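Local coordinates for protein transcriptional regulator, TetR family (Marinobacter aquaeolei, PDB 3NNR) that probably binds DNA as a dimeric transcriptional regulator of the TetR family, with an N-terminal helix-turn-helix domain and an all-helical C-terminal domain, at residues H99-L102 with E103-L106; I52-E55 with I56-Y60; S13-E16 with L17-K21. One frame throughout, in Å; residues are numbered along the deposited sequence.

Interaction 1 of 3, residues H99-L102 with E103-L106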
ATOM      1  N   HIS A  99       9.975  -1.673  -1.643  1.00 55.75           N
ATOM      2  CA  HIS A  99       8.606  -1.103  -1.563  1.00 57.82           C
ATOM      3  C   HIS A  99       8.484   0.126  -0.663  1.00 57.51           C
ATOM      4  O   HIS A  99       7.570   0.939  -0.844  1.00 61.05           O
ATOM      5  CB  HIS A  99       7.590  -2.168  -1.193  1.00 56.45           C
ATOM      6  CG  HIS A  99       7.596  -3.308  -2.154  1.00 62.61           C
ATOM      7  ND1 HIS A  99       8.485  -4.359  -2.043  1.00 64.00           N
ATOM      8  CD2 HIS A  99       6.874  -3.532  -3.281  1.00 60.72           C
ATOM      9  CE1 HIS A  99       8.286  -5.194  -3.049  1.00 78.61           C
ATOM     10  NE2 HIS A  99       7.312  -4.720  -3.811  1.00 68.68           N
ATOM     11  N   ARG A 100       9.439   0.274   0.249  1.00 55.76           N
ATOM     12  CA  ARG A 100       9.473   1.381   1.189  1.00 56.70           C
ATOM     13  C   ARG A 100       9.804   2.707   0.498  1.00 59.76           C
ATOM     14  O   ARG A 100       9.164   3.719   0.789  1.00 61.10           O
ATOM     15  CB  ARG A 100      10.471   1.057   2.281  1.00 54.89           C
ATOM     16  CG  ARG A 100      10.619   2.091   3.372  1.00 61.11           C
ATOM     17  CD  ARG A 100      11.250   1.416   4.582  1.00 60.72           C
ATOM     18  NE  ARG A 100      12.603   0.981   4.332  1.00 65.72           N
ATOM     19  CZ  ARG A 100      13.262   0.013   4.973  1.00 62.49           C
ATOM     20  NH1 ARG A 100      12.708  -0.746   5.896  1.00 55.81           N
ATOM     21  NH2 ARG A 100      14.517  -0.224   4.633  1.00 67.79           N
ATOM     22  N   ASP A 101      10.778   2.686  -0.415  1.00 57.09           N
ATOM     23  CA  ASP A 101      11.204   3.864  -1.149  1.00 57.31           C
ATOM     24  C   ASP A 101      10.826   3.744  -2.621  1.00 57.94           C
ATOM     25  O   ASP A 101      11.398   4.439  -3.486  1.00 61.93           O
ATOM     26  CB  ASP A 101      12.717   4.100  -0.933  1.00 56.82           C
ATOM     27  CG  ASP A 101      13.019   4.875   0.345  1.00 65.27           C
ATOM     28  OD1 ASP A 101      12.282   5.847   0.639  1.00 81.32           O
ATOM     29  OD2 ASP A 101      14.046   4.591   1.000  1.00 59.86           O
ATOM     30  N   LEU A 102       9.762   2.994  -2.890  1.00 57.44           N
ATOM     31  CA  LEU A 102       9.432   2.633  -4.273  1.00 60.30           C
ATOM     32  C   LEU A 102       9.410   3.813  -5.223  1.00 62.33           C
ATOM     33  O   LEU A 102      10.127   3.826  -6.205  1.00 67.12           O
ATOM     34  CB  LEU A 102       8.085   1.881  -4.341  1.00 61.52           C
ATOM     35  CG  LEU A 102       7.640   1.265  -5.684  1.00 63.61           C
ATOM     36  CD1 LEU A 102       8.738   0.372  -6.211  1.00 50.86           C
ATOM     37  CD2 LEU A 102       6.277   0.513  -5.575  1.00 51.37           C
ATOM     38  N   GLU A 103       8.664   4.845  -4.857  1.00 63.87           N
ATOM     39  CA  GLU A 103       8.424   5.952  -5.753  1.00 61.87           C
ATOM     40  C   GLU A 103       9.673   6.759  -6.082  1.00 62.34           C
ATOM     41  O   GLU A 103       9.833   7.214  -7.228  1.00 65.24           O
ATOM     42  CB  GLU A 103       7.248   6.751  -5.228  1.00 64.26           C
ATOM     43  CG  GLU A 103       6.785   7.886  -6.123  1.00 69.08           C
ATOM     44  CD  GLU A 103       5.463   8.479  -5.695  1.00 70.57           C
ATOM     45  OE1 GLU A 103       4.738   7.856  -4.857  1.00 76.39           O
ATOM     46  OE2 GLU A 103       5.155   9.578  -6.211  1.00 70.94           O
ATOM     47  N   TYR A 104      10.595   6.892  -5.135  1.00 60.10           N
ATOM     48  CA  TYR A 104      11.869   7.573  -5.450  1.00 59.52           C
ATOM     49  C   TYR A 104      12.754   6.703  -6.345  1.00 57.82           C
ATOM     50  O   TYR A 104      13.483   7.207  -7.201  1.00 57.99           O
ATOM     51  CB  TYR A 104      12.632   7.946  -4.186  1.00 58.26           C
ATOM     52  CG  TYR A 104      11.915   8.956  -3.352  1.00 54.55           C
ATOM     53  CD1 TYR A 104      12.050  10.325  -3.611  1.00 53.77           C
ATOM     54  CD2 TYR A 104      11.060   8.564  -2.318  1.00 49.71           C
ATOM     55  CE1 TYR A 104      11.371  11.282  -2.828  1.00 52.81           C
ATOM     56  CE2 TYR A 104      10.372   9.512  -1.547  1.00 51.15           C
ATOM     57  CZ  TYR A 104      10.542  10.867  -1.798  1.00 51.53           C
ATOM     58  OH  TYR A 104       9.916  11.810  -1.046  1.00 56.76           O
ATOM     59  N   LEU A 105      12.704   5.392  -6.126  1.00 58.07           N
ATOM     60  CA  LEU A 105      13.513   4.452  -6.912  1.00 57.09           C
ATOM     61  C   LEU A 105      13.041   4.434  -8.393  1.00 57.45           C
ATOM     62  O   LEU A 105      13.857   4.569  -9.298  1.00 55.58           O
ATOM     63  CB  LEU A 105      13.536   3.089  -6.227  1.00 56.49           C
ATOM     64  CG  LEU A 105      14.269   3.124  -4.860  1.00 59.37           C
ATOM     65  CD1 LEU A 105      14.152   1.796  -4.131  1.00 56.17           C
ATOM     66  CD2 LEU A 105      15.749   3.502  -5.008  1.00 51.75           C
ATOM     67  N   LEU A 106      11.732   4.393  -8.626  1.00 56.63           N
ATOM     68  CA  LEU A 106      11.213   4.491  -9.993  1.00 58.03           C
ATOM     69  C   LEU A 106      11.600   5.826 -10.668  1.00 60.35           C
ATOM     70  O   LEU A 106      12.060   5.839 -11.808  1.00 63.57           O
ATOM     71  CB  LEU A 106       9.701   4.267 -10.028  1.00 57.44           C
ATOM     72  CG  LEU A 106       9.185   2.946  -9.416  1.00 61.93           C
ATOM     73  CD1 LEU A 106       7.758   2.656  -9.879  1.00 66.86           C
ATOM     74  CD2 LEU A 106      10.078   1.766  -9.712  1.00 53.33           C
TER
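L102 and D101 start a new turn of helix here, and L105 and L106 answer them one turn on. The backbone O of D101 accepts the N-H of L105 at 3.1 Å in a nearly straight bond (160°), while the N of Y104, also 3.1 Å from D101 O, adds only a weak one at a poor angle. L102 O in turn receives L106 N at 3.0 Å. Beside that turn the two leucines cross, L102 CD1 lying 4.0 Å from L106 CD2. L102 CG, anti to the backbone N (chi1 -173°), lies beside its own carbonyl carbon, which lets CD1 meet L106, and both side chains continue onto Y116 of helix 110-136. D101 breaks the helical run: helix 96-100 ends before it, helix 102-108 begins after it, and it occupies the N-cap position without a capping bond from its side chain. This kink joins two short helices in the C-terminal domain of a TetR-type fold, where the second subunit packs against them. The planes of the D101 carboxylate and the Y104 ring are 84° apart, and D101 OD1 is 4.2 Å from Y104 CD2, a loose approach. Its polar work is done across the dimer, where OD2 is hydrogen-bonded to the Y104 hydroxyl of the second subunit, and the reciprocal bond forms too. A carboxylate that accepts and a phenol able to donate suit such an exchange. L105 CG lies 3.4 Å from D101 O as the helix turn dictates; its apolar side chain suits a buried place against L112.

Interaction 2 of 3, residues I52-E55 with I56-Y60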
ATOM      1  N   ILE A  52      23.457  -0.506  -8.295  1.00 54.54           N
ATOM      2  CA  ILE A  52      23.368  -1.521  -7.244  1.00 53.37           C
ATOM      3  C   ILE A  52      21.909  -1.912  -7.111  1.00 54.31           C
ATOM      4  O   ILE A  52      21.567  -3.088  -7.235  1.00 56.23           O
ATOM      5  CB  ILE A  52      23.941  -1.065  -5.865  1.00 49.61           C
ATOM      6  CG1 ILE A  52      25.460  -0.799  -5.987  1.00 53.38           C
ATOM      7  CG2 ILE A  52      23.754  -2.151  -4.816  1.00 43.05           C
ATOM      8  CD1 ILE A  52      26.144  -0.251  -4.683  1.00 47.57           C
ATOM      9  N   ILE A  53      21.054  -0.907  -6.937  1.00 55.06           N
ATOM     10  CA  ILE A  53      19.621  -1.128  -6.732  1.00 51.14           C
ATOM     11  C   ILE A  53      18.981  -1.900  -7.896  1.00 50.83           C
ATOM     12  O   ILE A  53      18.199  -2.837  -7.658  1.00 50.27           O
ATOM     13  CB  ILE A  53      18.891   0.199  -6.494  1.00 53.00           C
ATOM     14  CG1 ILE A  53      19.336   0.828  -5.165  1.00 51.17           C
ATOM     15  CG2 ILE A  53      17.352  -0.006  -6.456  1.00 51.87           C
ATOM     16  CD1 ILE A  53      18.861   2.274  -5.007  1.00 47.77           C
ATOM     17  N   TYR A  54      19.333  -1.539  -9.134  1.00 48.94           N
ATOM     18  CA  TYR A  54      18.749  -2.194 -10.308  1.00 49.35           C
ATOM     19  C   TYR A  54      19.064  -3.689 -10.306  1.00 52.24           C
ATOM     20  O   TYR A  54      18.176  -4.525 -10.510  1.00 52.02           O
ATOM     21  CB  TYR A  54      19.249  -1.570 -11.597  1.00 49.31           C
ATOM     22  CG  TYR A  54      18.650  -2.136 -12.869  1.00 42.43           C
ATOM     23  CD1 TYR A  54      17.276  -2.098 -13.078  1.00 53.93           C
ATOM     24  CD2 TYR A  54      19.450  -2.594 -13.920  1.00 59.80           C
ATOM     25  CE1 TYR A  54      16.690  -2.572 -14.258  1.00 59.28           C
ATOM     26  CE2 TYR A  54      18.866  -3.067 -15.148  1.00 56.29           C
ATOM     27  CZ  TYR A  54      17.489  -3.046 -15.294  1.00 59.34           C
ATOM     28  OH  TYR A  54      16.885  -3.503 -16.428  1.00 63.52           O
ATOM     29  N   GLU A  55      20.323  -4.019 -10.055  1.00 55.11           N
ATOM     30  CA  GLU A  55      20.732  -5.425 -10.025  1.00 56.78           C
ATOM     31  C   GLU A  55      20.101  -6.200  -8.868  1.00 53.88           C
ATOM     32  O   GLU A  55      19.726  -7.347  -9.046  1.00 59.49           O
ATOM     33  CB  GLU A  55      22.247  -5.570 -10.050  1.00 59.09           C
ATOM     34  CG  GLU A  55      22.655  -7.085 -10.208  1.00 71.66           C
ATOM     35  CD  GLU A  55      23.956  -7.318 -10.908  1.00 70.80           C
ATOM     36  OE1 GLU A  55      24.433  -6.358 -11.571  1.00 62.99           O
ATOM     37  OE2 GLU A  55      24.483  -8.472 -10.821  1.00 73.93           O
ATOM     38  N   ILE A  56      19.956  -5.576  -7.704  1.00 50.52           N
ATOM     39  CA  ILE A  56      19.232  -6.197  -6.602  1.00 49.83           C
ATOM     40  C   ILE A  56      17.785  -6.490  -7.048  1.00 52.01           C
ATOM     41  O   ILE A  56      17.286  -7.601  -6.840  1.00 53.07           O
ATOM     42  CB  ILE A  56      19.208  -5.319  -5.353  1.00 49.43           C
ATOM     43  CG1 ILE A  56      20.609  -5.220  -4.717  1.00 49.58           C
ATOM     44  CG2 ILE A  56      18.218  -5.874  -4.353  1.00 38.30           C
ATOM     45  CD1 ILE A  56      20.717  -4.162  -3.541  1.00 39.93           C
ATOM     46  N   PHE A  57      17.126  -5.500  -7.648  1.00 49.87           N
ATOM     47  CA  PHE A  57      15.776  -5.706  -8.177  1.00 50.44           C
ATOM     48  C   PHE A  57      15.710  -6.865  -9.182  1.00 53.69           C
ATOM     49  O   PHE A  57      14.787  -7.688  -9.134  1.00 55.86           O
ATOM     50  CB  PHE A  57      15.211  -4.455  -8.847  1.00 49.71           C
ATOM     51  CG  PHE A  57      13.992  -4.738  -9.657  1.00 46.35           C
ATOM     52  CD1 PHE A  57      12.772  -4.944  -9.026  1.00 53.94           C
ATOM     53  CD2 PHE A  57      14.063  -4.863 -11.021  1.00 49.83           C
ATOM     54  CE1 PHE A  57      11.648  -5.253  -9.752  1.00 45.47           C
ATOM     55  CE2 PHE A  57      12.938  -5.184 -11.755  1.00 57.25           C
ATOM     56  CZ  PHE A  57      11.728  -5.371 -11.110  1.00 48.25           C
ATOM     57  N   GLN A  58      16.674  -6.917 -10.095  1.00 55.34           N
ATOM     58  CA  GLN A  58      16.731  -8.006 -11.064  1.00 56.57           C
ATOM     59  C   GLN A  58      16.810  -9.388 -10.416  1.00 56.50           C
ATOM     60  O   GLN A  58      16.349 -10.349 -11.044  1.00 59.75           O
ATOM     61  CB  GLN A  58      17.881  -7.830 -12.050  1.00 56.96           C
ATOM     62  CG  GLN A  58      17.645  -6.739 -13.057  1.00 61.57           C
ATOM     63  CD  GLN A  58      18.819  -6.530 -14.013  1.00 65.14           C
ATOM     64  OE1 GLN A  58      19.999  -6.560 -13.624  1.00 66.75           O
ATOM     65  NE2 GLN A  58      18.492  -6.290 -15.261  1.00 60.12           N
ATOM     66  N   GLU A  59      17.417  -9.490  -9.221  1.00 55.34           N
ATOM     67  CA  GLU A  59      17.472 -10.765  -8.480  1.00 59.46           C
ATOM     68  C   GLU A  59      16.091 -11.062  -7.872  1.00 57.52           C
ATOM     69  O   GLU A  59      15.687 -12.207  -7.874  1.00 62.36           O
ATOM     70  CB  GLU A  59      18.537 -10.820  -7.362  1.00 61.24           C
ATOM     71  CG  GLU A  59      20.035 -10.559  -7.740  1.00 71.23           C
ATOM     72  CD  GLU A  59      20.643 -11.526  -8.774  1.00 93.26           C
ATOM     73  OE1 GLU A  59      20.227 -12.715  -8.827  1.00101.28           O
ATOM     74  OE2 GLU A  59      21.567 -11.086  -9.524  1.00 96.47           O
ATOM     75  N   TYR A  60      15.408 -10.043  -7.348  1.00 55.12           N
ATOM     76  CA  TYR A  60      14.048 -10.162  -6.766  1.00 54.34           C
ATOM     77  C   TYR A  60      13.064 -10.576  -7.858  1.00 54.83           C
ATOM     78  O   TYR A  60      12.311 -11.525  -7.677  1.00 55.21           O
ATOM     79  CB  TYR A  60      13.615  -8.838  -6.110  1.00 50.93           C
ATOM     80  CG  TYR A  60      12.189  -8.774  -5.542  1.00 48.20           C
ATOM     81  CD1 TYR A  60      11.743  -9.629  -4.511  1.00 56.78           C
ATOM     82  CD2 TYR A  60      11.296  -7.844  -6.011  1.00 47.98           C
ATOM     83  CE1 TYR A  60      10.397  -9.548  -4.001  1.00 47.31           C
ATOM     84  CE2 TYR A  60      10.015  -7.761  -5.527  1.00 51.25           C
ATOM     85  CZ  TYR A  60       9.558  -8.597  -4.524  1.00 50.97           C
ATOM     86  OH  TYR A  60       8.243  -8.386  -4.118  1.00 70.62           O
TER
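Helix 49-67, which leads out of the helix-turn-helix region of this TetR-family protein into the C-terminal domain, carries Y54 and Q58 one turn apart on one flank and E55 and E59 on another. Four backbone bonds of the i to i+4 kind run through this turn, the straightest from F57 N to I53 O (2.9 Å). Q58 reaches back toward the preceding turn: its CG lies beside the backbone N (chi1 -73°) and the rest of the chain is extended, which brings the amide over one face of the Y54 ring. Amide and ring planes are 34° apart, and the overlap is off-centre, with Q58 NE2 3.2 Å from Y54 CE2. A flat polar amide suits this place because it can lie on an aromatic face at a partly exposed surface. The phenol itself is tied elsewhere, its OH hydrogen-bonded to D115, and R111 makes a cation-pi contact with the ring. On the buried flank I52 and I56 lie side by side, CG2 of I52 3.9 Å from CD1 of I56; these branched apolar chains pack on S14 and L11 of helix 6-21, respectively. F57 and I53 turn to L112 of helix 110-136, so the helix touches both helix 6-21 and helix 110-136. E55 and E59 also run alongside each other, a pairing of like charges that the salt bridge from E55 OE1 to R7 probably eases. Their carboxylates are inclined at 36°, and E55 OE2 stops 4.1 Å from E59 OE2.

Interaction 3 of 3, residues S13-E16 with L17-K21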
ATOM      1  N   SER A  13      25.512  -7.139   0.904  1.00 53.23           N
ATOM      2  CA  SER A  13      25.665  -6.121   1.933  1.00 54.93           C
ATOM      3  C   SER A  13      24.828  -4.870   1.681  1.00 52.51           C
ATOM      4  O   SER A  13      24.290  -4.298   2.626  1.00 52.13           O
ATOM      5  CB  SER A  13      27.126  -5.729   2.124  1.00 56.64           C
ATOM      6  OG  SER A  13      27.831  -6.769   2.756  1.00 64.76           O
ATOM      7  N   SER A  14      24.727  -4.440   0.430  1.00 52.72           N
ATOM      8  CA  SER A  14      23.886  -3.283   0.099  1.00 51.22           C
ATOM      9  C   SER A  14      22.442  -3.567   0.468  1.00 53.92           C
ATOM     10  O   SER A  14      21.793  -2.720   1.102  1.00 59.07           O
ATOM     11  CB  SER A  14      23.979  -2.929  -1.355  1.00 50.81           C
ATOM     12  OG  SER A  14      25.277  -2.506  -1.626  1.00 54.36           O
ATOM     13  N   LEU A  15      21.949  -4.752   0.109  1.00 52.96           N
ATOM     14  CA  LEU A  15      20.588  -5.180   0.483  1.00 53.40           C
ATOM     15  C   LEU A  15      20.352  -5.109   2.014  1.00 54.54           C
ATOM     16  O   LEU A  15      19.316  -4.603   2.450  1.00 55.56           O
ATOM     17  CB  LEU A  15      20.309  -6.602  -0.050  1.00 54.50           C
ATOM     18  CG  LEU A  15      18.971  -7.282   0.296  1.00 54.17           C
ATOM     19  CD1 LEU A  15      17.806  -6.531  -0.312  1.00 46.32           C
ATOM     20  CD2 LEU A  15      19.012  -8.750  -0.146  1.00 40.44           C
ATOM     21  N   GLU A  16      21.331  -5.588   2.796  1.00 56.00           N
ATOM     22  CA  GLU A  16      21.280  -5.603   4.281  0.50 56.18           C
ATOM     23  C   GLU A  16      21.196  -4.186   4.840  1.00 56.29           C
ATOM     24  O   GLU A  16      20.375  -3.903   5.718  1.00 55.02           O
ATOM     25  CB  GLU A  16      22.524  -6.291   4.898  0.50 57.23           C
ATOM     26  CG  GLU A  16      22.492  -6.465   6.447  0.50 61.88           C
ATOM     27  CD  GLU A  16      23.868  -6.682   7.075  0.50 64.91           C
ATOM     28  OE1 GLU A  16      24.759  -7.278   6.429  0.50 65.54           O
ATOM     29  OE2 GLU A  16      24.049  -6.250   8.234  0.50 65.72           O
ATOM     30  N   LEU A  17      22.069  -3.305   4.339  1.00 55.67           N
ATOM     31  CA  LEU A  17      22.113  -1.898   4.781  1.00 53.02           C
ATOM     32  C   LEU A  17      20.833  -1.163   4.338  1.00 53.65           C
ATOM     33  O   LEU A  17      20.224  -0.496   5.151  1.00 59.38           O
ATOM     34  CB  LEU A  17      23.381  -1.202   4.291  1.00 52.53           C
ATOM     35  CG  LEU A  17      24.712  -1.655   4.913  1.00 51.07           C
ATOM     36  CD1 LEU A  17      25.837  -1.155   4.080  1.00 45.82           C
ATOM     37  CD2 LEU A  17      24.893  -1.207   6.380  1.00 48.64           C
ATOM     38  N   PHE A  18      20.378  -1.359   3.095  1.00 53.79           N
ATOM     39  CA  PHE A  18      19.133  -0.745   2.640  1.00 53.53           C
ATOM     40  C   PHE A  18      17.926  -1.188   3.488  1.00 54.91           C
ATOM     41  O   PHE A  18      17.173  -0.346   3.893  1.00 57.08           O
ATOM     42  CB  PHE A  18      18.823  -0.966   1.142  1.00 50.89           C
ATOM     43  CG  PHE A  18      19.866  -0.416   0.169  1.00 51.19           C
ATOM     44  CD1 PHE A  18      20.727   0.644   0.488  1.00 54.07           C
ATOM     45  CD2 PHE A  18      19.909  -0.919  -1.133  1.00 55.57           C
ATOM     46  CE1 PHE A  18      21.680   1.123  -0.464  1.00 51.70           C
ATOM     47  CE2 PHE A  18      20.835  -0.441  -2.089  1.00 54.06           C
ATOM     48  CZ  PHE A  18      21.719   0.590  -1.740  1.00 51.19           C
ATOM     49  N   ASN A  19      17.778  -2.487   3.750  1.00 55.02           N
ATOM     50  CA  ASN A  19      16.680  -3.041   4.548  1.00 51.65           C
ATOM     51  C   ASN A  19      16.701  -2.550   6.000  1.00 54.17           C
ATOM     52  O   ASN A  19      15.647  -2.201   6.558  1.00 55.14           O
ATOM     53  CB  ASN A  19      16.726  -4.588   4.592  1.00 51.20           C
ATOM     54  CG  ASN A  19      16.268  -5.289   3.297  1.00 48.89           C
ATOM     55  OD1 ASN A  19      15.675  -4.710   2.384  1.00 51.77           O
ATOM     56  ND2 ASN A  19      16.502  -6.590   3.262  1.00 37.18           N
ATOM     57  N   ASP A  20      17.892  -2.485   6.578  1.00 57.59           N
ATOM     58  CA  ASP A  20      18.076  -2.129   7.971  1.00 61.23           C
ATOM     59  C   ASP A  20      18.025  -0.612   8.217  1.00 63.36           C
ATOM     60  O   ASP A  20      17.345  -0.176   9.144  1.00 63.78           O
ATOM     61  CB  ASP A  20      19.400  -2.716   8.499  1.00 62.93           C
ATOM     62  CG  ASP A  20      19.545  -2.594  10.021  1.00 76.30           C
ATOM     63  OD1 ASP A  20      18.658  -3.116  10.748  1.00 84.31           O
ATOM     64  OD2 ASP A  20      20.562  -2.010  10.489  1.00 80.57           O
ATOM     65  N   LYS A  21      18.764   0.177   7.430  1.00 64.06           N
ATOM     66  CA  LYS A  21      18.836   1.654   7.621  1.00 64.68           C
ATOM     67  C   LYS A  21      17.968   2.498   6.661  1.00 61.67           C
ATOM     68  O   LYS A  21      17.740   3.663   6.931  1.00 63.41           O
ATOM     69  CB  LYS A  21      20.290   2.145   7.491  1.00 65.40           C
ATOM     70  CG  LYS A  21      21.353   1.495   8.380  1.00 65.95           C
ATOM     71  CD  LYS A  21      21.208   1.808   9.818  1.00 78.44           C
ATOM     72  CE  LYS A  21      22.415   1.274  10.612  1.00 87.40           C
ATOM     73  NZ  LYS A  21      22.185   1.296  12.104  1.00 80.74           N
TER
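F18 folds back over S14, and the closest packing of this turn lies there. With its CG beside the backbone N (chi1 -60°), the phenylalanine lays one ring face over the carbonyl oxygen of S14, off-centre, S14 O being 3.1 Å from F18 CG. That same oxygen accepts the N-H of F18 at 2.8 Å in a nearly straight bond (169°), and the rim of the ring continues to S14 CB, 4.1 Å from F18 CE2. Serine suits the spot because it is small enough to let a helix pack closely, and its hydroxyl is satisfied by the backbone O of I10 one turn earlier. N19, which is buried, and L15 form a second pair. The amide of N19 crosses L15, with ND2 3.8 Å from L15 CD1, and its polar atoms are spent outside the helix: ND2 bonds to S94 O and OD1 to F97 N, a grip on both amide ends that should fix its rotation. Asparagine offers both a donor and an acceptor, and so can hold S94 O and F97 N together. The opposite character belongs to E16 and D20. Both are exposed acids, and they meet mainly through the main chain, where D20 N reaches E16 O at 3.0 Å with a less straight bond (148°). D20 CB lies 3.2 Å from that oxygen. L17 stands between these regimes, its CG 3.5 Å from S13 O. Helix 6-21 is the first helix of the presumed DNA-binding domain of the TetR fold, with one face buried and aromatic and the other exposed and acidic, as in an amphipathic helix, packed here against helices 28-35 and 49-67.

Interactions 2 and 3 lie on two helices that pack on each other: I52, I53 and I56 of helix 49-67 meet S14, L15 and F18 of helix 6-21, with I53 CG1 3.6 Å from F18 CE2. Interaction 1 approaches from the C-terminal domain, touching interaction 2 through L105 CD2 and I53 CD1 (3.3 Å) and interaction 3 through a probable hydrogen bond from R100 NH2 to N19 O. All three are partly buried. Interaction 3 turns exposed acids to solvent, interaction 2 mixes an apolar core flank with a polar outer one, and interaction 1 alone meets the second subunit.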